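Local coordinates for protein beta-galactosidase (Marinomonas sp. ef1, PDB 6Y2K) that hydrolyses beta-galactosides, releasing terminal galactose, as a cold-active, hexameric enzyme of glycoside hydrolase family 42, at residues Ala621-Tyr624 / Thr628-Phe631; Ala165-Thr170 / Phe211-Ser216; Gly35-Ser40 / Thr139-Gly144. All coordinates share one frame; numbering follows the deposited sequence.

Contact 1: residues Ala621-Tyr624 / Thr628-Phe631; sequences AFNY and TVVF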
ATOM      1  N   ALA A 621      33.155 -21.611  -0.516  1.00 17.97           N
ATOM      2  CA  ALA A 621      32.060 -20.769  -0.037  1.00 17.52           C
ATOM      3  C   ALA A 621      31.897 -19.567  -0.953  1.00 17.34           C
ATOM      4  O   ALA A 621      32.887 -19.013  -1.416  1.00 16.94           O
ATOM      5  CB  ALA A 621      32.322 -20.309   1.380  1.00 17.89           C
ATOM      6  N   PHE A 622      30.637 -19.172  -1.170  1.00 17.07           N
ATOM      7  CA  PHE A 622      30.232 -18.136  -2.127  1.00 16.68           C
ATOM      8  C   PHE A 622      29.219 -17.178  -1.509  1.00 16.77           C
ATOM      9  O   PHE A 622      28.333 -17.601  -0.771  1.00 17.23           O
ATOM     10  CB  PHE A 622      29.589 -18.792  -3.359  1.00 16.51           C
ATOM     11  CG  PHE A 622      30.470 -19.809  -4.012  1.00 16.46           C
ATOM     12  CD1 PHE A 622      31.440 -19.417  -4.919  1.00 16.18           C
ATOM     13  CD2 PHE A 622      30.363 -21.158  -3.677  1.00 16.00           C
ATOM     14  CE1 PHE A 622      32.281 -20.353  -5.496  1.00 16.21           C
ATOM     15  CE2 PHE A 622      31.198 -22.093  -4.253  1.00 15.93           C
ATOM     16  CZ  PHE A 622      32.155 -21.691  -5.167  1.00 16.33           C
ATOM     17  N   ASN A 623      29.339 -15.892  -1.824  1.00 16.71           N
ATOM     18  CA  ASN A 623      28.383 -14.891  -1.357  1.00 16.58           C
ATOM     19  C   ASN A 623      27.826 -14.156  -2.570  1.00 16.32           C
ATOM     20  O   ASN A 623      28.509 -13.326  -3.159  1.00 16.57           O
ATOM     21  CB  ASN A 623      29.056 -13.914  -0.385  1.00 16.41           C
ATOM     22  CG  ASN A 623      28.095 -12.880   0.196  1.00 16.53           C
ATOM     23  OD1 ASN A 623      26.883 -12.923  -0.029  1.00 15.89           O
ATOM     24  ND2 ASN A 623      28.646 -11.945   0.965  1.00 16.43           N
ATOM     25  N   TYR A 624      26.579 -14.474  -2.917  1.00 16.26           N
ATOM     26  CA  TYR A 624      25.848 -13.827  -4.005  1.00 16.51           C
ATOM     27  C   TYR A 624      25.083 -12.559  -3.570  1.00 17.32           C
ATOM     28  O   TYR A 624      24.500 -11.889  -4.415  1.00 16.94           O
ATOM     29  CB  TYR A 624      24.860 -14.827  -4.648  1.00 16.59           C
ATOM     30  CG  TYR A 624      25.514 -16.031  -5.311  1.00 15.99           C
ATOM     31  CD1 TYR A 624      25.908 -17.137  -4.557  1.00 16.45           C
ATOM     32  CD2 TYR A 624      25.727 -16.070  -6.688  1.00 16.05           C
ATOM     33  CE1 TYR A 624      26.503 -18.235  -5.148  1.00 16.03           C
ATOM     34  CE2 TYR A 624      26.323 -17.172  -7.293  1.00 15.94           C
ATOM     35  CZ  TYR A 624      26.713 -18.253  -6.514  1.00 16.12           C
ATOM     36  OH  TYR A 624      27.320 -19.354  -7.073  1.00 15.70           O
ATOM     37  N   THR A 628      28.667  -7.987   3.126  1.00 23.96           N
ATOM     38  CA  THR A 628      29.644  -8.867   3.734  1.00 24.26           C
ATOM     39  C   THR A 628      28.947  -9.756   4.757  1.00 23.79           C
ATOM     40  O   THR A 628      28.099  -9.293   5.510  1.00 23.90           O
ATOM     41  CB  THR A 628      30.773  -8.056   4.401  1.00 24.41           C
ATOM     42  OG1 THR A 628      31.394  -7.220   3.415  1.00 24.21           O
ATOM     43  CG2 THR A 628      31.835  -8.983   5.012  1.00 25.58           C
ATOM     44  N   VAL A 629      29.267 -11.042   4.745  1.00 24.06           N
ATOM     45  CA  VAL A 629      28.715 -11.983   5.718  1.00 24.57           C
ATOM     46  C   VAL A 629      29.810 -12.938   6.141  1.00 24.90           C
ATOM     47  O   VAL A 629      30.718 -13.235   5.371  1.00 24.30           O
ATOM     48  CB  VAL A 629      27.506 -12.783   5.178  1.00 25.69           C
ATOM     49  CG1 VAL A 629      26.374 -11.852   4.780  1.00 26.57           C
ATOM     50  CG2 VAL A 629      27.891 -13.647   3.996  1.00 27.05           C
ATOM     51  N   VAL A 630      29.703 -13.428   7.367  1.00 25.41           N
ATOM     52  CA  VAL A 630      30.703 -14.302   7.936  1.00 26.07           C
ATOM     53  C   VAL A 630      30.316 -15.751   7.664  1.00 26.26           C
ATOM     54  O   VAL A 630      29.179 -16.173   7.926  1.00 26.58           O
ATOM     55  CB  VAL A 630      30.886 -14.003   9.439  1.00 26.93           C
ATOM     56  CG1 VAL A 630      31.802 -15.019  10.103  1.00 27.97           C
ATOM     57  CG2 VAL A 630      31.440 -12.590   9.601  1.00 27.01           C
ATOM     58  N   PHE A 631      31.258 -16.495   7.084  1.00 26.30           N
ATOM     59  CA  PHE A 631      31.153 -17.949   6.976  1.00 26.21           C
ATOM     60  C   PHE A 631      32.453 -18.562   7.487  1.00 26.63           C
ATOM     61  O   PHE A 631      33.529 -18.266   6.977  1.00 26.96           O
ATOM     62  CB  PHE A 631      30.886 -18.408   5.533  1.00 25.48           C
ATOM     63  CG  PHE A 631      30.931 -19.899   5.371  1.00 24.84           C
ATOM     64  CD1 PHE A 631      29.865 -20.679   5.779  1.00 25.08           C
ATOM     65  CD2 PHE A 631      32.076 -20.531   4.875  1.00 24.86           C
ATOM     66  CE1 PHE A 631      29.912 -22.061   5.673  1.00 25.46           C
ATOM     67  CE2 PHE A 631      32.130 -21.907   4.764  1.00 24.46           C
ATOM     68  CZ  PHE A 631      31.049 -22.675   5.162  1.00 25.26           C
TER
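Asn623 and Phe631 both carry CG opposite the backbone N, with chi1 of -177° and 173°, and this swings the carboxamide of Asn623 against Val629 and the ring of Phe631 against Ala621. The methyl of Ala621 meets the phenyl ring obliquely at CD2 and CE2, with CB 3.5 Å from Phe631 CD2 and 3.7 Å from Phe631 CE2. At the other end of the contact the amide of Asn623 lies across Val629: ND2 comes within 3.6 Å of Val629 CG2, and the amide carbon CG stands 3.9 Å from the same methyl. The two segments run roughly antiparallel, but they are not sheet partners. Their nearest CA atoms, Ala621 to Phe631 and Asn623 to Val629, are 7.6 and 7.7 Å apart, and the space between is bridged by side chains. Strand 618-623 belongs to the four-stranded antiparallel sheet near the C-terminus, where Ala621 pairs with Ala651, whereas Val629 pairs with Leu645 in a separate two-stranded ribbon. Leu645 also touches both Ala621 and Phe631, adding to the apolar layer, and Val630 faces the second subunit, to which its backbone is hydrogen-bonded. Both polar atoms of Asn623 have partners: OD1 is hydrogen-bonded to Ser625 OG, while ND2 serves the carbonyl oxygens of Asn627 and Leu645. A buried carboxamide is thus satisfied by the turn and the ribbon, which should fix its rotation and leave van der Waals packing as its link to Val629.

Contact 2: residues Ala165-Thr170 / Phe211-Ser216; sequences AEKYGT and FQRCCS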
ATOM      1  N   ALA A 165       5.778 -46.472 -36.162  1.00 20.02           N
ATOM      2  CA  ALA A 165       5.737 -47.866 -36.629  1.00 21.23           C
ATOM      3  C   ALA A 165       6.767 -48.723 -35.898  1.00 22.24           C
ATOM      4  O   ALA A 165       6.455 -49.840 -35.470  1.00 21.64           O
ATOM      5  CB  ALA A 165       5.932 -47.951 -38.141  1.00 21.49           C
ATOM      6  N   GLU A 166       7.972 -48.181 -35.727  1.00 23.90           N
ATOM      7  CA  GLU A 166       9.038 -48.856 -34.979  1.00 25.70           C
ATOM      8  C   GLU A 166       8.665 -49.092 -33.508  1.00 24.53           C
ATOM      9  O   GLU A 166       8.921 -50.164 -32.972  1.00 23.11           O
ATOM     10  CB  GLU A 166      10.340 -48.048 -35.096  1.00 28.56           C
ATOM     11  CG  GLU A 166      11.577 -48.646 -34.437  1.00 33.26           C
ATOM     12  CD  GLU A 166      11.939 -50.032 -34.948  1.00 37.85           C
ATOM     13  OE1 GLU A 166      11.766 -50.294 -36.161  1.00 41.30           O
ATOM     14  OE2 GLU A 166      12.402 -50.860 -34.123  1.00 42.39           O
ATOM     15  N   LYS A 167       8.054 -48.100 -32.864  1.00 22.79           N
ATOM     16  CA  LYS A 167       7.633 -48.234 -31.468  1.00 22.09           C
ATOM     17  C   LYS A 167       6.469 -49.203 -31.276  1.00 20.92           C
ATOM     18  O   LYS A 167       6.537 -50.063 -30.407  1.00 20.98           O
ATOM     19  CB  LYS A 167       7.258 -46.871 -30.868  1.00 22.01           C
ATOM     20  CG  LYS A 167       6.838 -46.948 -29.407  1.00 22.16           C
ATOM     21  CD  LYS A 167       6.730 -45.572 -28.775  1.00 22.32           C
ATOM     22  CE  LYS A 167       6.304 -45.695 -27.324  1.00 22.60           C
ATOM     23  NZ  LYS A 167       6.353 -44.395 -26.607  1.00 22.99           N
ATOM     24  N   TYR A 168       5.410 -49.049 -32.061  1.00 20.01           N
ATOM     25  CA  TYR A 168       4.154 -49.778 -31.832  1.00 20.17           C
ATOM     26  C   TYR A 168       3.935 -51.037 -32.686  1.00 20.41           C
ATOM     27  O   TYR A 168       3.141 -51.914 -32.296  1.00 20.37           O
ATOM     28  CB  TYR A 168       2.964 -48.818 -32.000  1.00 20.26           C
ATOM     29  CG  TYR A 168       2.953 -47.755 -30.927  1.00 20.05           C
ATOM     30  CD1 TYR A 168       2.605 -48.072 -29.620  1.00 19.95           C
ATOM     31  CD2 TYR A 168       3.349 -46.444 -31.204  1.00 20.06           C
ATOM     32  CE1 TYR A 168       2.618 -47.109 -28.614  1.00 20.11           C
ATOM     33  CE2 TYR A 168       3.370 -45.475 -30.209  1.00 19.69           C
ATOM     34  CZ  TYR A 168       3.004 -45.807 -28.917  1.00 19.75           C
ATOM     35  OH  TYR A 168       3.022 -44.863 -27.922  1.00 18.99           O
ATOM     36  N   GLY A 169       4.588 -51.112 -33.849  1.00 20.67           N
ATOM     37  CA  GLY A 169       4.403 -52.226 -34.788  1.00 20.72           C
ATOM     38  C   GLY A 169       3.163 -52.098 -35.661  1.00 20.22           C
ATOM     39  O   GLY A 169       3.268 -52.084 -36.888  1.00 20.68           O
ATOM     40  N   THR A 170       1.990 -52.036 -35.029  1.00 20.25           N
ATOM     41  CA  THR A 170       0.720 -51.861 -35.714  1.00 20.29           C
ATOM     42  C   THR A 170       0.038 -50.578 -35.246  1.00 20.39           C
ATOM     43  O   THR A 170       0.226 -50.138 -34.099  1.00 19.70           O
ATOM     44  CB  THR A 170      -0.226 -53.041 -35.435  1.00 20.76           C
ATOM     45  OG1 THR A 170      -0.581 -53.062 -34.051  1.00 20.74           O
ATOM     46  CG2 THR A 170       0.434 -54.373 -35.801  1.00 21.09           C
ATOM     47  N   PHE A 211       5.436 -37.372 -29.998  1.00 14.28           N
ATOM     48  CA  PHE A 211       6.052 -36.412 -30.914  1.00 14.80           C
ATOM     49  C   PHE A 211       7.330 -35.797 -30.321  1.00 15.21           C
ATOM     50  O   PHE A 211       8.357 -35.710 -31.012  1.00 15.32           O
ATOM     51  CB  PHE A 211       5.067 -35.320 -31.355  1.00 14.98           C
ATOM     52  CG  PHE A 211       5.625 -34.408 -32.403  1.00 15.23           C
ATOM     53  CD1 PHE A 211       5.971 -34.908 -33.650  1.00 15.18           C
ATOM     54  CD2 PHE A 211       5.833 -33.060 -32.141  1.00 15.75           C
ATOM     55  CE1 PHE A 211       6.507 -34.081 -34.623  1.00 15.50           C
ATOM     56  CE2 PHE A 211       6.357 -32.222 -33.117  1.00 15.74           C
ATOM     57  CZ  PHE A 211       6.702 -32.739 -34.354  1.00 15.50           C
ATOM     58  N   GLN A 212       7.275 -35.394 -29.046  1.00 15.59           N
ATOM     59  CA  GLN A 212       8.449 -34.846 -28.359  1.00 15.69           C
ATOM     60  C   GLN A 212       9.577 -35.864 -28.308  1.00 15.41           C
ATOM     61  O   GLN A 212      10.728 -35.530 -28.563  1.00 15.02           O
ATOM     62  CB  GLN A 212       8.112 -34.399 -26.932  1.00 16.67           C
ATOM     63  CG  GLN A 212       9.173 -33.520 -26.277  1.00 16.95           C
ATOM     64  CD  GLN A 212       8.997 -32.033 -26.557  1.00 18.17           C
ATOM     65  OE1 GLN A 212       7.881 -31.548 -26.699  1.00 20.22           O
ATOM     66  NE2 GLN A 212      10.103 -31.302 -26.617  1.00 19.42           N
ATOM     67  N   ARG A 213       9.225 -37.099 -27.963  1.00 15.51           N
ATOM     68  CA  ARG A 213      10.188 -38.191 -27.890  1.00 15.67           C
ATOM     69  C   ARG A 213      10.852 -38.426 -29.239  1.00 16.15           C
ATOM     70  O   ARG A 213      12.079 -38.595 -29.312  1.00 15.81           O
ATOM     71  CB  ARG A 213       9.508 -39.474 -27.409  1.00 15.76           C
ATOM     72  CG  ARG A 213       9.097 -39.440 -25.944  1.00 15.95           C
ATOM     73  CD  ARG A 213       7.967 -40.422 -25.679  1.00 16.19           C
ATOM     74  NE  ARG A 213       7.765 -40.712 -24.259  1.00 16.31           N
ATOM     75  CZ  ARG A 213       6.763 -41.451 -23.773  1.00 16.75           C
ATOM     76  NH1 ARG A 213       5.845 -41.975 -24.580  1.00 16.84           N
ATOM     77  NH2 ARG A 213       6.669 -41.668 -22.459  1.00 17.53           N
ATOM     78  N   CYS A 214      10.048 -38.418 -30.304  1.00 15.76           N
ATOM     79  CA  CYS A 214      10.571 -38.627 -31.657  1.00 16.01           C
ATOM     80  C   CYS A 214      11.533 -37.510 -32.061  1.00 15.66           C
ATOM     81  O   CYS A 214      12.646 -37.787 -32.511  1.00 15.35           O
ATOM     82  CB  CYS A 214       9.424 -38.752 -32.670  1.00 16.05           C
ATOM     83  SG  CYS A 214       9.981 -38.902 -34.380  1.00 16.80           S
ATOM     84  N   CYS A 215      11.111 -36.254 -31.877  1.00 15.44           N
ATOM     85  CA  CYS A 215      11.957 -35.097 -32.175  1.00 15.57           C
ATOM     86  C   CYS A 215      13.272 -35.126 -31.381  1.00 15.56           C
ATOM     87  O   CYS A 215      14.342 -34.835 -31.931  1.00 15.13           O
ATOM     88  CB  CYS A 215      11.203 -33.782 -31.947  1.00 15.58           C
ATOM     89  SG  CYS A 215       9.886 -33.478 -33.156  1.00 16.26           S
ATOM     90  N   SER A 216      13.190 -35.499 -30.107  1.00 15.37           N
ATOM     91  CA  SER A 216      14.384 -35.660 -29.288  1.00 15.38           C
ATOM     92  C   SER A 216      15.298 -36.742 -29.881  1.00 15.57           C
ATOM     93  O   SER A 216      16.502 -36.542 -29.997  1.00 15.23           O
ATOM     94  CB  SER A 216      14.013 -36.012 -27.849  1.00 15.08           C
ATOM     95  OG  SER A 216      15.173 -36.156 -27.055  1.00 14.31           O
TER
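The guanidinium of Arg213 is approached obliquely by Lys167 NZ, which stops 3.2 Å from Arg213 NH1 and 4.1 Å from Arg213 CZ. Two rings lie in these segments, each with a neighbour from its own helix on one face. Lys167 CG sits 3.8 Å above the plane of the Tyr168 ring, over its centre. Cys215 SG lies 3.5 Å above the plane of the Phe211 ring, offset toward the rim; that ring is turned to Phe160, which it meets edge-to-face, and lies away from the meeting of Lys167 with Arg213. The two long side chains cross at about a right angle. Lys167 is stretched out along its whole length, with CG opposite the backbone N (chi1 -179°), and this carries the ammonium away from its helix toward Arg213. The two bases share one carboxylate oxygen, Asp210 OD1, which is salt-bridged to Lys167 NZ and Arg213 NH1, while Asp210 OD2 is hydrogen-bonded to Tyr168 OH. Glu502 adds a salt bridge to Lys167 and, through its backbone oxygen, a hydrogen bond from Arg213 NH2, and Asp419 pairs with Arg213 NE, so that the anions probably offset the charge of the bases and the guanidinium, held through three nitrogens, should be restricted in its rotation. Helix 154-168 stops here, Gly169 N still bonding to Ala165 O at 2.8 Å before Gly169 turns to positive phi and Thr170 N-caps helix 171-178. The cluster therefore joins the C-terminal end of helix 154-168 to the long helix 205-233 of the barrel domain, with Asp419 (helix 418-426) and Glu502, both within the range of the trimerisation-domain family, supplying further partners.

Contact 3: residues Gly35-Ser40 / Thr139-Gly144; sequences GEFSWS and TDNEYG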
ATOM      1  N   GLY A  35      35.893 -22.680 -34.827  1.00 16.64           N
ATOM      2  CA  GLY A  35      35.401 -23.336 -36.050  1.00 16.44           C
ATOM      3  C   GLY A  35      33.909 -23.584 -36.254  1.00 16.34           C
ATOM      4  O   GLY A  35      33.488 -23.831 -37.391  1.00 17.15           O
ATOM      5  N   GLU A  36      33.105 -23.506 -35.193  1.00 15.82           N
ATOM      6  CA  GLU A  36      31.691 -23.942 -35.267  1.00 15.65           C
ATOM      7  C   GLU A  36      30.756 -23.078 -36.137  1.00 15.56           C
ATOM      8  O   GLU A  36      29.670 -23.537 -36.496  1.00 15.79           O
ATOM      9  CB  GLU A  36      31.091 -24.171 -33.859  1.00 15.64           C
ATOM     10  CG  GLU A  36      30.554 -22.948 -33.098  1.00 15.41           C
ATOM     11  CD  GLU A  36      31.617 -21.989 -32.568  1.00 15.55           C
ATOM     12  OE1 GLU A  36      32.838 -22.171 -32.822  1.00 15.09           O
ATOM     13  OE2 GLU A  36      31.216 -21.022 -31.882  1.00 15.99           O
ATOM     14  N   PHE A  37      31.146 -21.845 -36.463  1.00 15.85           N
ATOM     15  CA  PHE A  37      30.352 -21.003 -37.369  1.00 16.10           C
ATOM     16  C   PHE A  37      31.054 -20.682 -38.697  1.00 16.13           C
ATOM     17  O   PHE A  37      30.675 -19.719 -39.377  1.00 16.03           O
ATOM     18  CB  PHE A  37      29.952 -19.691 -36.671  1.00 16.24           C
ATOM     19  CG  PHE A  37      29.122 -19.878 -35.421  1.00 16.04           C
ATOM     20  CD1 PHE A  37      27.945 -20.613 -35.447  1.00 16.25           C
ATOM     21  CD2 PHE A  37      29.488 -19.258 -34.232  1.00 15.91           C
ATOM     22  CE1 PHE A  37      27.170 -20.770 -34.302  1.00 16.30           C
ATOM     23  CE2 PHE A  37      28.708 -19.392 -33.094  1.00 16.43           C
ATOM     24  CZ  PHE A  37      27.551 -20.149 -33.126  1.00 16.19           C
ATOM     25  N   SER A  38      32.026 -21.507 -39.098  1.00 16.40           N
ATOM     26  CA  SER A  38      32.950 -21.154 -40.198  1.00 16.52           C
ATOM     27  C   SER A  38      32.629 -21.757 -41.583  1.00 16.45           C
ATOM     28  O   SER A  38      33.422 -21.596 -42.507  1.00 17.06           O
ATOM     29  CB  SER A  38      34.406 -21.489 -39.790  1.00 16.21           C
ATOM     30  OG  SER A  38      34.615 -22.888 -39.637  1.00 16.50           O
ATOM     31  N   TRP A  39      31.478 -22.412 -41.752  1.00 16.33           N
ATOM     32  CA  TRP A  39      31.174 -23.079 -43.031  1.00 16.32           C
ATOM     33  C   TRP A  39      31.256 -22.132 -44.233  1.00 16.70           C
ATOM     34  O   TRP A  39      31.836 -22.501 -45.247  1.00 16.91           O
ATOM     35  CB  TRP A  39      29.819 -23.818 -43.002  1.00 15.57           C
ATOM     36  CG  TRP A  39      29.650 -24.935 -44.028  1.00 15.38           C
ATOM     37  CD1 TRP A  39      30.160 -24.993 -45.301  1.00 15.27           C
ATOM     38  CD2 TRP A  39      28.864 -26.129 -43.871  1.00 15.40           C
ATOM     39  NE1 TRP A  39      29.755 -26.142 -45.930  1.00 15.53           N
ATOM     40  CE2 TRP A  39      28.959 -26.858 -45.081  1.00 15.36           C
ATOM     41  CE3 TRP A  39      28.074 -26.645 -42.837  1.00 15.33           C
ATOM     42  CZ2 TRP A  39      28.317 -28.086 -45.271  1.00 15.43           C
ATOM     43  CZ3 TRP A  39      27.434 -27.865 -43.029  1.00 15.36           C
ATOM     44  CH2 TRP A  39      27.565 -28.575 -44.238  1.00 15.24           C
ATOM     45  N   SER A  40      30.721 -20.913 -44.135  1.00 16.83           N
ATOM     46  CA  SER A  40      30.823 -19.966 -45.267  1.00 16.99           C
ATOM     47  C   SER A  40      32.268 -19.529 -45.572  1.00 17.50           C
ATOM     48  O   SER A  40      32.552 -19.127 -46.697  1.00 17.52           O
ATOM     49  CB  SER A  40      29.920 -18.735 -45.094  1.00 16.70           C
ATOM     50  OG  SER A  40      30.490 -17.749 -44.246  1.00 16.94           O
ATOM     51  N   THR A 139      30.497 -31.054 -31.308  1.00 15.71           N
ATOM     52  CA  THR A 139      29.540 -31.288 -32.392  1.00 15.53           C
ATOM     53  C   THR A 139      28.562 -30.118 -32.491  1.00 15.33           C
ATOM     54  O   THR A 139      27.930 -29.764 -31.508  1.00 14.82           O
ATOM     55  CB  THR A 139      28.742 -32.579 -32.182  1.00 15.57           C
ATOM     56  OG1 THR A 139      28.173 -32.586 -30.867  1.00 15.59           O
ATOM     57  CG2 THR A 139      29.651 -33.793 -32.357  1.00 15.84           C
ATOM     58  N   ASP A 140      28.460 -29.503 -33.666  1.00 15.70           N
ATOM     59  CA  ASP A 140      27.426 -28.498 -33.929  1.00 15.91           C
ATOM     60  C   ASP A 140      27.598 -27.328 -32.909  1.00 16.18           C
ATOM     61  O   ASP A 140      28.743 -26.949 -32.582  1.00 16.59           O
ATOM     62  CB  ASP A 140      26.050 -29.203 -33.893  1.00 15.82           C
ATOM     63  CG  ASP A 140      24.930 -28.435 -34.609  1.00 16.05           C
ATOM     64  OD1 ASP A 140      24.273 -27.595 -33.933  1.00 15.60           O
ATOM     65  OD2 ASP A 140      24.651 -28.727 -35.799  1.00 15.20           O
ATOM     66  N   ASN A 141      26.497 -26.741 -32.440  1.00 15.64           N
ATOM     67  CA  ASN A 141      26.529 -25.658 -31.457  1.00 15.55           C
ATOM     68  C   ASN A 141      25.124 -25.448 -30.888  1.00 15.28           C
ATOM     69  O   ASN A 141      24.234 -24.991 -31.600  1.00 14.46           O
ATOM     70  CB  ASN A 141      27.022 -24.344 -32.075  1.00 15.55           C
ATOM     71  CG  ASN A 141      27.255 -23.269 -31.025  1.00 16.09           C
ATOM     72  OD1 ASN A 141      28.271 -23.293 -30.301  1.00 16.29           O
ATOM     73  ND2 ASN A 141      26.311 -22.332 -30.915  1.00 15.40           N
ATOM     74  N   GLU A 142      24.941 -25.803 -29.619  1.00 15.37           N
ATOM     75  CA  GLU A 142      23.701 -25.549 -28.881  1.00 15.60           C
ATOM     76  C   GLU A 142      22.477 -26.105 -29.602  1.00 15.36           C
ATOM     77  O   GLU A 142      21.588 -25.365 -30.030  1.00 14.82           O
ATOM     78  CB  GLU A 142      23.527 -24.045 -28.578  1.00 16.03           C
ATOM     79  CG  GLU A 142      24.539 -23.462 -27.591  1.00 16.46           C
ATOM     80  CD  GLU A 142      24.165 -22.057 -27.123  1.00 17.09           C
ATOM     81  OE1 GLU A 142      23.595 -21.293 -27.929  1.00 17.49           O
ATOM     82  OE2 GLU A 142      24.431 -21.709 -25.944  1.00 17.23           O
ATOM     83  N   TYR A 143      22.451 -27.429 -29.731  1.00 15.18           N
ATOM     84  CA  TYR A 143      21.292 -28.147 -30.237  1.00 15.18           C
ATOM     85  C   TYR A 143      20.065 -27.614 -29.529  1.00 15.03           C
ATOM     86  O   TYR A 143      20.067 -27.504 -28.301  1.00 14.95           O
ATOM     87  CB  TYR A 143      21.369 -29.653 -29.925  1.00 15.42           C
ATOM     88  CG  TYR A 143      22.425 -30.467 -30.648  1.00 15.65           C
ATOM     89  CD1 TYR A 143      22.691 -30.281 -32.000  1.00 16.15           C
ATOM     90  CD2 TYR A 143      23.115 -31.475 -29.982  1.00 15.70           C
ATOM     91  CE1 TYR A 143      23.642 -31.056 -32.662  1.00 16.27           C
ATOM     92  CE2 TYR A 143      24.068 -32.251 -30.633  1.00 16.13           C
ATOM     93  CZ  TYR A 143      24.326 -32.042 -31.971  1.00 16.26           C
ATOM     94  OH  TYR A 143      25.274 -32.819 -32.615  1.00 16.91           O
ATOM     95  N   GLY A 144      19.031 -27.282 -30.300  1.00 14.74           N
ATOM     96  CA  GLY A 144      17.748 -26.873 -29.736  1.00 15.12           C
ATOM     97  C   GLY A 144      17.597 -25.380 -29.488  1.00 15.08           C
ATOM     98  O   GLY A 144      16.463 -24.918 -29.323  1.00 14.86           O
TER
HETATM   99  O   HOH W   1      29.130 -20.751 -30.161  1.00 14.98           O
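Glu36 and Asn141 meet at the C-terminal mouth of the (beta/alpha)8 barrel, on the loops that follow strands 29-34 and 134-138. Glu36 lies in a type I turn from Gly35 to Ser38, in which Ser38 OG and Ser38 N both bond to Gly35 O. The amide of Asn141 leans on two side chains that are themselves packed against each other, Glu36 and Phe37. A chi1 of 83° and a bend at chi2 fold Glu36 CG over the centre of the Phe37 ring, 3.9 Å above its plane, and toward Asn141, whose OD1 is 3.6 Å from Glu36 CG. Asn141 ND2 comes obliquely to that ring, 3.3 Å from Phe37 CZ, with ring and amide planes 68° apart. One water lies 2.7 Å from both Glu36 OE2 and Asn141 OD1 and can donate to either, though it has more acceptors around it than protons. Asn141 OD1 also accepts from Asn242 ND2, and Tyr8 and Arg33 hold Glu36 OE2, so a second shell sets both groups. Asn141 N bonds to Asp140 OD1 at 2.8 Å, on the anti side and 32° out of the plane of a carboxylate also tied to Thr74 and Arg104. Trp183 of the third subunit meets the Phe37 ring, close to what is probably the substrate pocket. An Asn-Glu pair after the fourth barrel strand, here Asn141-Glu142, is a hallmark of clan GH-A glycosidases, the glutamate probably serving as acid/base.

In the fold
Contact 3 lies at the mouth of the barrel, beside the probable substrate pocket: the side chain of Asn141 is about 6 Å from a bound glycerol, probably from the crystallisation liquor, which is hydrogen-bonded to Glu142. Contact 2 is the nearer neighbour, with centres about 28 Å apart and nearest atoms about 8 Å apart. Helix 205-233 runs between the two, supplying Arg213 to one and placing Phe222 against Asp140 in the other. Contact 1 is remote from both, its centre about 39 Å from that of contact 3 and about 49 Å from that of contact 2. Tyr624 nevertheless ties it to the barrel domain through Glu340. Contacts 1 and 3 each adjoin other subunits of the hexamer.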